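PDB 1SA3: type II restriction enzyme MspI from Moraxella sp., which recognises the double-stranded DNA sequence 5'-CCGG-3' and cleaves it after the first C, leaving 5'-phosphates. Local coordinates for residues E[140-145]-E[173-178]. Residues are numbered along the deposited sequence; the frame is centred on the assembly and turned at random.
Sequences VGISDG and ELLEPY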
loop_
_atom_site.group_PDB
_atom_site.type_symbol
_atom_site.label_atom_id
_atom_site.label_comp_id
_atom_site.label_asym_id
_atom_site.label_seq_id
_atom_site.Cartn_x
_atom_site.Cartn_y
_atom_site.Cartn_z
ATOM N N VAL E 140 -0.091 12.762 -12.467
ATOM C CA VAL E 140 1.367 12.795 -12.576
ATOM C C VAL E 140 1.930 14.044 -13.273
ATOM O O VAL E 140 3.085 14.419 -13.052
ATOM C CB VAL E 140 1.880 11.522 -13.301
ATOM C CG1 VAL E 140 3.408 11.509 -13.361
ATOM C CG2 VAL E 140 1.381 10.268 -12.564
ATOM N N GLY E 141 1.115 14.687 -14.104
ATOM C CA GLY E 141 1.564 15.882 -14.799
ATOM C C GLY E 141 1.984 15.637 -16.240
ATOM O O GLY E 141 2.799 16.382 -16.790
ATOM N N ILE E 142 1.426 14.597 -16.855
ATOM C CA ILE E 142 1.744 14.248 -18.239
ATOM C C ILE E 142 0.666 14.810 -19.170
ATOM O O ILE E 142 -0.522 14.551 -18.988
ATOM C CB ILE E 142 1.827 12.710 -18.406
ATOM C CG1 ILE E 142 2.884 12.151 -17.450
ATOM C CG2 ILE E 142 2.175 12.350 -19.843
ATOM C CD1 ILE E 142 2.829 10.638 -17.259
ATOM N N SER E 143 1.082 15.589 -20.163
ATOM C CA SER E 143 0.130 16.182 -21.098
ATOM C C SER E 143 0.013 15.337 -22.364
ATOM O O SER E 143 0.668 14.300 -22.494
ATOM C CB SER E 143 0.572 17.604 -21.465
ATOM O OG SER E 143 1.876 17.584 -22.006
ATOM N N ASP E 144 -0.826 15.777 -23.295
ATOM C CA ASP E 144 -0.995 15.051 -24.546
ATOM C C ASP E 144 0.365 14.879 -25.215
ATOM O O ASP E 144 1.251 15.720 -25.071
ATOM C CB ASP E 144 -1.954 15.797 -25.485
ATOM C CG ASP E 144 -3.395 15.786 -24.986
ATOM O OD1 ASP E 144 -3.723 14.945 -24.117
ATOM O OD2 ASP E 144 -4.206 16.604 -25.470
ATOM N N GLY E 145 0.538 13.781 -25.940
ATOM C CA GLY E 145 1.807 13.556 -26.601
ATOM C C GLY E 145 2.156 12.091 -26.745
ATOM O O GLY E 145 1.328 11.212 -26.504
ATOM N N GLU E 173 12.090 5.603 -21.643
ATOM C CA GLU E 173 12.857 6.828 -21.797
ATOM C C GLU E 173 12.059 8.079 -21.457
ATOM O O GLU E 173 12.526 8.927 -20.694
ATOM C CB GLU E 173 13.385 6.922 -23.234
ATOM C CG GLU E 173 14.090 8.220 -23.563
ATOM C CD GLU E 173 14.714 8.203 -24.947
ATOM O OE1 GLU E 173 14.008 7.837 -25.910
ATOM O OE2 GLU E 173 15.907 8.559 -25.073
ATOM N N LEU E 174 10.855 8.191 -22.017
ATOM C CA LEU E 174 10.009 9.356 -21.783
ATOM C C LEU E 174 9.439 9.433 -20.367
ATOM O O LEU E 174 9.119 10.509 -19.872
ATOM C CB LEU E 174 8.850 9.377 -22.790
ATOM C CG LEU E 174 9.197 9.678 -24.253
ATOM C CD1 LEU E 174 7.937 9.633 -25.109
ATOM C CD2 LEU E 174 9.853 11.057 -24.342
ATOM N N LEU E 175 9.313 8.290 -19.714
ATOM C CA LEU E 175 8.744 8.256 -18.375
ATOM C C LEU E 175 9.770 8.610 -17.302
ATOM O O LEU E 175 9.417 9.116 -16.236
ATOM C CB LEU E 175 8.170 6.863 -18.114
ATOM C CG LEU E 175 7.247 6.651 -16.919
ATOM C CD1 LEU E 175 6.039 7.574 -17.007
ATOM C CD2 LEU E 175 6.806 5.187 -16.909
ATOM N N GLU E 176 11.039 8.345 -17.602
ATOM C CA GLU E 176 12.144 8.585 -16.678
ATOM C C GLU E 176 12.011 9.837 -15.806
ATOM O O GLU E 176 12.182 9.771 -14.590
ATOM C CB GLU E 176 13.469 8.617 -17.451
ATOM C CG GLU E 176 14.704 8.561 -16.566
ATOM C CD GLU E 176 15.064 9.909 -15.970
ATOM O OE1 GLU E 176 15.882 9.941 -15.022
ATOM O OE2 GLU E 176 14.541 10.936 -16.454
ATOM N N PRO E 177 11.706 10.993 -16.412
ATOM C CA PRO E 177 11.566 12.218 -15.620
ATOM C C PRO E 177 10.403 12.173 -14.626
ATOM O O PRO E 177 10.421 12.880 -13.622
ATOM C CB PRO E 177 11.350 13.298 -16.681
ATOM C CG PRO E 177 12.018 12.736 -17.899
ATOM C CD PRO E 177 11.591 11.290 -17.850
ATOM N N TYR E 178 9.396 11.350 -14.910
ATOM C CA TYR E 178 8.218 11.251 -14.048
ATOM C C TYR E 178 8.195 10.048 -13.113
ATOM O O TYR E 178 7.243 9.885 -12.353
ATOM C CB TYR E 178 6.940 11.199 -14.887
ATOM C CG TYR E 178 6.733 12.359 -15.827
ATOM C CD1 TYR E 178 7.248 12.329 -17.126
ATOM C CD2 TYR E 178 5.993 13.468 -15.433
ATOM C CE1 TYR E 178 7.018 13.384 -18.014
ATOM C CE2 TYR E 178 5.762 14.525 -16.309
ATOM C CZ TYR E 178 6.274 14.473 -17.596
ATOM O OH TYR E 178 6.022 15.507 -18.468
HETATM O O HOH W 1 4.285 15.905 -20.563
#
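Val140 closes helix 133-140, and its side chain is the first to meet Tyr178, the residue that carries most of this contact. Val140 CG1 stands anti to the backbone N and lies 3.8 Å from Tyr178 CD2, approaching the ring obliquely and also touching Tyr178 CB. Around it, Phe182 and Trp185 of helix 179-188 extend the apolar surroundings.

At Gly141 the chain leaves the helix with phi 100°, where a side chain would collide with the preceding carbonyl. Gly141 O comes within 3.5 Å of Tyr178 CE2, meeting the ring obliquely as a van der Waals neighbour.

Ile142 then slides under the ring. Ile142 CG1, set beside the backbone N by a chi1 of -58°, sits over the centre of one face, 3.9 Å from the centroid of the Tyr178 ring and 11° off the normal, a well-placed CH-pi contact. The chain continues to Ile142 CD1, which reaches Leu175 CD1 at a looser 4.4 Å. Leu147 of helix 146-157 touches both Ile142 and Tyr178.

Ser143 joins the contact through water: Ser143 N donates to water 1 at 3.2 Å, and the same water is hydrogen-bonded to Tyr178 OH at 2.8 Å.

Within 173-178, Tyr178 N donates to Leu175 O at 2.6 Å, just past the end of helix 165-175. The contact thus joins the linker between two helices to the end of a third, its nearest atom about 12 Å from the bound DNA. With no direct hydrogen bond between the segments, it rests mainly on apolar contact with the tyrosine ring, with Gly141 O against CE2, while the phenol reaches the polar backbone through a single bridging water.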